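Local coordinates for DUF1893 domain-containing protein (Thermotoga maritima, PDB 1VK9) that is of unknown function but has a cytidine deaminase-like fold, has been found ADP-ribosylated and binds zinc ions in the crystal, at residues A[69-73]-A[74-78]; A[90-94]-A[95-99]. All blocks are in the same frame, centred on the assembly; numbering follows the deposited sequence.

Contact 1 of 2, residues A[69-73]-A[74-78]; sequences KMVGK and AAASF
Lys73, the first residue of helix 73-82, offers its carbonyl to Ser77 one turn on, which binds it twice. Ser77 N donates to Lys73 O at 3.0 Å, the usual helical step of four residues, and Ser77 OG adds a second bond to Lys73 O at 3.1 Å. The two donors come from opposite faces of the carbonyl plane, the hydroxyl tilted 32° out of it. Ser77 OG lies anti to its own carbonyl carbon (chi1 -66°), which folds the hydroxyl back over the preceding turn. One residue earlier, at the N-cap, Gly72 O takes the N-H of Ala76 at 2.9 Å. Val71 CG1, at the end of strand 70-71, reaches Ala76 CB at 4.3 Å and Ala75 CB at 4.5 Å. Ala74 points its methyl away from residues 69-73, and it touches Leu48, as does that of Ala75. The side chain of Lys73 starts away from residues 74-78, packs on Leu99 and Ile140, and gives its NZ to the carbonyls of Leu132 and Met134. This is the strand-to-helix corner of the beta-alpha-beta unit of strand 70-71, helix 73-82 and strand 86-93. At the helix start Lys73 N donates to Glu128, and the amides of Ala74 and Ala75 to oxygens of an unidentified ligand; the partial positive charge there would probably favour such acceptors.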
loop_
_atom_site.group_PDB
_atom_site.type_symbol
_atom_site.label_atom_id
_atom_site.label_comp_id
_atom_site.label_asym_id
_atom_site.label_seq_id
_atom_site.Cartn_x
_atom_site.Cartn_y
_atom_site.Cartn_z
ATOM N N LYS A 69 2.450 -4.584 5.824
ATOM C CA LYS A 69 1.970 -5.352 6.981
ATOM C C LYS A 69 0.444 -5.144 7.166
ATOM O O LYS A 69 -0.308 -6.083 7.452
ATOM C CB LYS A 69 2.713 -4.854 8.224
ATOM C CG LYS A 69 3.282 -5.884 9.167
ATOM C CD LYS A 69 3.927 -5.130 10.343
ATOM C CE LYS A 69 4.829 -5.999 11.182
ATOM N NZ LYS A 69 4.032 -6.514 12.320
HETATM N N MSE A 70 -0.003 -3.906 6.989
HETATM C CA MSE A 70 -1.349 -3.530 7.340
HETATM C C MSE A 70 -1.847 -2.505 6.329
HETATM O O MSE A 70 -1.402 -1.356 6.336
HETATM C CB MSE A 70 -1.339 -2.939 8.757
HETATM C CG MSE A 70 -2.704 -2.477 9.286
HETATM SE SE MSE A 70 -4.028 -3.952 9.461
HETATM C CE MSE A 70 -3.254 -5.070 11.032
ATOM N N VAL A 71 -2.751 -2.914 5.444
ATOM C CA VAL A 71 -3.199 -2.007 4.401
ATOM C C VAL A 71 -4.631 -1.541 4.649
ATOM O O VAL A 71 -5.599 -2.309 4.488
ATOM C CB VAL A 71 -2.989 -2.598 2.991
ATOM C CG1 VAL A 71 -3.565 -1.689 1.921
ATOM C CG2 VAL A 71 -1.525 -2.749 2.722
ATOM N N GLY A 72 -4.754 -0.285 5.072
ATOM C CA GLY A 72 -6.055 0.337 5.243
ATOM C C GLY A 72 -6.351 1.234 4.058
ATOM O O GLY A 72 -5.539 1.332 3.134
ATOM N N LYS A 73 -7.498 1.900 4.081
ATOM C CA LYS A 73 -7.853 2.839 3.014
ATOM C C LYS A 73 -6.800 3.941 2.800
ATOM O O LYS A 73 -6.477 4.309 1.653
ATOM C CB LYS A 73 -9.195 3.474 3.311
ATOM C CG LYS A 73 -10.032 3.691 2.119
ATOM C CD LYS A 73 -11.310 4.376 2.526
ATOM C CE LYS A 73 -11.955 4.955 1.327
ATOM N NZ LYS A 73 -13.392 4.855 1.434
ATOM N N ALA A 74 -6.273 4.468 3.904
ATOM C CA ALA A 74 -5.264 5.504 3.807
ATOM C C ALA A 74 -4.060 5.017 2.984
ATOM O O ALA A 74 -3.755 5.643 1.972
ATOM C CB ALA A 74 -4.864 5.979 5.145
ATOM N N ALA A 75 -3.433 3.887 3.362
ATOM C CA ALA A 75 -2.292 3.316 2.619
ATOM C C ALA A 75 -2.666 2.898 1.207
ATOM O O ALA A 75 -1.889 3.092 0.263
ATOM C CB ALA A 75 -1.695 2.143 3.357
ATOM N N ALA A 76 -3.853 2.312 1.049
ATOM C CA ALA A 76 -4.321 1.927 -0.284
ATOM C C ALA A 76 -4.286 3.135 -1.237
ATOM O O ALA A 76 -3.819 3.016 -2.365
ATOM C CB ALA A 76 -5.704 1.333 -0.217
ATOM N N SER A 77 -4.736 4.295 -0.761
ATOM C CA SER A 77 -4.756 5.502 -1.570
ATOM C C SER A 77 -3.357 5.896 -2.020
ATOM O O SER A 77 -3.122 6.166 -3.208
ATOM C CB SER A 77 -5.414 6.654 -0.814
ATOM O OG SER A 77 -6.786 6.387 -0.593
ATOM N N PHE A 78 -2.420 5.937 -1.079
ATOM C CA PHE A 78 -1.043 6.269 -1.427
ATOM C C PHE A 78 -0.499 5.261 -2.445
ATOM O O PHE A 78 0.002 5.642 -3.515
ATOM C CB PHE A 78 -0.175 6.306 -0.182
ATOM C CG PHE A 78 -0.302 7.575 0.600
ATOM C CD1 PHE A 78 0.395 8.712 0.224
ATOM C CD2 PHE A 78 -1.109 7.637 1.711
ATOM C CE1 PHE A 78 0.272 9.881 0.939
ATOM C CE2 PHE A 78 -1.224 8.805 2.434
ATOM C CZ PHE A 78 -0.541 9.926 2.042
#

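Contact 2 of 2, residues A[90-94]-A[95-99]; sequences KVISK and PALKL
Ile92 lies against Ala96 and Leu97 where strand 86-93 passes into helix 94-102, the first corner of a beta-alpha-beta unit that returns through strand 107-109. Ile92 CG1, anti to the backbone N (chi1 -167°), comes to 3.8 Å from Ala96 CB. The extended chain carries Ile92 CD1 on to Leu97, 4.2 Å from Leu97 CB. Phe107 and Tyr109 of strand 107-109 touch both Ile92 and Leu97. Ser93, the N-cap residue, turns its hydroxyl the other way, over the start of the helix. Ser93 OG sits between the backbone N and the carbonyl carbon (chi1 80°), beside the Pro95 ring at 3.3 Å from Pro95 CD. From there it accepts a weak capping bond from Ala96 N, and it also bonds Glu128. Pro95 has no N-H to give, which costs nothing in the first turn of a helix, where that position has no carbonyl to bind. On the outer side Lys94 and Lys98 run out from successive turns and cross at a slant. Their aliphatic parts touch, Lys94 CE to Lys98 CE 3.7 Å, while Lys94 NZ and Lys98 NZ stay 5.4 Å apart, two like charges not in contact. Beneath the crossing the main chain closes the turn: Leu97 N donates to Ser93 O at 3.0 Å, and Lys98 N donates to Lys94 O at 3.0 Å.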
loop_
_atom_site.group_PDB
_atom_site.type_symbol
_atom_site.label_atom_id
_atom_site.label_comp_id
_atom_site.label_asym_id
_atom_site.label_seq_id
_atom_site.Cartn_x
_atom_site.Cartn_y
_atom_site.Cartn_z
ATOM N N LYS A 90 -0.174 -8.227 4.223
ATOM C CA LYS A 90 -0.274 -9.320 5.186
ATOM C C LYS A 90 -1.675 -9.297 5.816
ATOM O O LYS A 90 -2.311 -10.335 5.966
ATOM C CB LYS A 90 0.848 -9.268 6.221
ATOM C CG LYS A 90 0.740 -10.337 7.296
ATOM C CD LYS A 90 1.979 -10.371 8.170
ATOM C CE LYS A 90 1.748 -11.260 9.374
ATOM N NZ LYS A 90 2.980 -12.017 9.672
ATOM N N VAL A 91 -2.150 -8.102 6.153
ATOM C CA VAL A 91 -3.534 -7.880 6.545
ATOM C C VAL A 91 -4.059 -6.688 5.747
ATOM O O VAL A 91 -3.387 -5.654 5.676
ATOM C CB VAL A 91 -3.677 -7.499 8.047
ATOM C CG1 VAL A 91 -5.139 -7.351 8.418
ATOM C CG2 VAL A 91 -3.057 -8.495 8.923
ATOM N N ILE A 92 -5.254 -6.831 5.177
ATOM C CA ILE A 92 -5.942 -5.747 4.483
ATOM C C ILE A 92 -7.317 -5.496 5.097
ATOM O O ILE A 92 -8.015 -6.436 5.479
ATOM C CB ILE A 92 -6.082 -6.097 2.992
ATOM C CG1 ILE A 92 -6.506 -4.889 2.178
ATOM C CG2 ILE A 92 -7.077 -7.244 2.767
ATOM C CD1 ILE A 92 -6.209 -5.045 0.689
ATOM N N SER A 93 -7.721 -4.235 5.193
ATOM C CA SER A 93 -9.057 -3.933 5.691
ATOM C C SER A 93 -10.030 -3.934 4.533
ATOM O O SER A 93 -9.641 -3.706 3.389
ATOM C CB SER A 93 -9.087 -2.591 6.403
ATOM O OG SER A 93 -9.150 -1.536 5.468
ATOM N N LYS A 94 -11.298 -4.189 4.838
ATOM C CA LYS A 94 -12.360 -4.239 3.846
ATOM C C LYS A 94 -12.465 -2.964 2.993
ATOM O O LYS A 94 -12.644 -3.083 1.793
ATOM C CB LYS A 94 -13.699 -4.561 4.515
ATOM C CG LYS A 94 -14.773 -5.081 3.580
ATOM C CD LYS A 94 -15.962 -5.584 4.383
ATOM C CE LYS A 94 -17.212 -4.745 4.132
ATOM N NZ LYS A 94 -18.116 -4.812 5.302
ATOM N N PRO A 95 -12.394 -1.763 3.583
ATOM C CA PRO A 95 -12.386 -0.539 2.792
ATOM C C PRO A 95 -11.264 -0.536 1.773
ATOM O O PRO A 95 -11.519 -0.196 0.619
ATOM C CB PRO A 95 -12.174 0.545 3.842
ATOM C CG PRO A 95 -12.808 -0.005 5.081
ATOM C CD PRO A 95 -12.401 -1.450 5.029
ATOM N N ALA A 96 -10.063 -0.940 2.175
ATOM C CA ALA A 96 -8.930 -0.972 1.262
ATOM C C ALA A 96 -9.188 -1.956 0.127
ATOM O O ALA A 96 -9.053 -1.601 -1.044
ATOM C CB ALA A 96 -7.624 -1.281 1.998
ATOM N N LEU A 97 -9.614 -3.161 0.457
ATOM C CA LEU A 97 -9.870 -4.166 -0.564
ATOM C C LEU A 97 -10.887 -3.651 -1.587
ATOM O O LEU A 97 -10.712 -3.822 -2.797
ATOM C CB LEU A 97 -10.339 -5.479 0.094
ATOM C CG LEU A 97 -10.731 -6.721 -0.720
ATOM C CD1 LEU A 97 -10.617 -7.941 0.170
ATOM C CD2 LEU A 97 -12.168 -6.636 -1.251
ATOM N N LYS A 98 -11.943 -3.010 -1.096
ATOM C CA LYS A 98 -13.040 -2.538 -1.941
ATOM C C LYS A 98 -12.500 -1.516 -2.924
ATOM O O LYS A 98 -12.880 -1.511 -4.103
ATOM C CB LYS A 98 -14.100 -1.864 -1.078
ATOM C CG LYS A 98 -15.405 -2.556 -1.024
ATOM C CD LYS A 98 -15.608 -3.251 0.302
ATOM C CE LYS A 98 -16.964 -2.912 0.896
ATOM N NZ LYS A 98 -17.035 -1.443 1.167
ATOM N N LEU A 99 -11.595 -0.667 -2.418
ATOM C CA LEU A 99 -11.023 0.442 -3.168
ATOM C C LEU A 99 -10.136 -0.059 -4.283
ATOM O O LEU A 99 -10.256 0.387 -5.429
ATOM C CB LEU A 99 -10.226 1.376 -2.259
ATOM C CG LEU A 99 -9.757 2.704 -2.859
ATOM C CD1 LEU A 99 -10.914 3.584 -3.307
ATOM C CD2 LEU A 99 -8.949 3.420 -1.802
#

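Both contacts are strand-to-helix corners in consecutive beta-alpha-beta units of the same sheet, contact 1 following strand 70-71 and contact 2 following strand 86-93, its parallel neighbour. They touch directly: Val71 N lies 2.8 Å from Val91 O and Val71 O 3.0 Å from Ser93 N, probable hydrogen bonds, while Ala96 packs on Val71 and Ala76. Contact 1 is buried, with a glycine N-cap and alanines beside the unidentified ligand. Contact 2 is partly buried, with a serine N-cap, a proline and, on its open side, two lysines, Lys94 and Lys98, whose aliphatic chains touch. Glu128 joins the two helix starts, binding Lys73 N in one and Ser93 OG in the other.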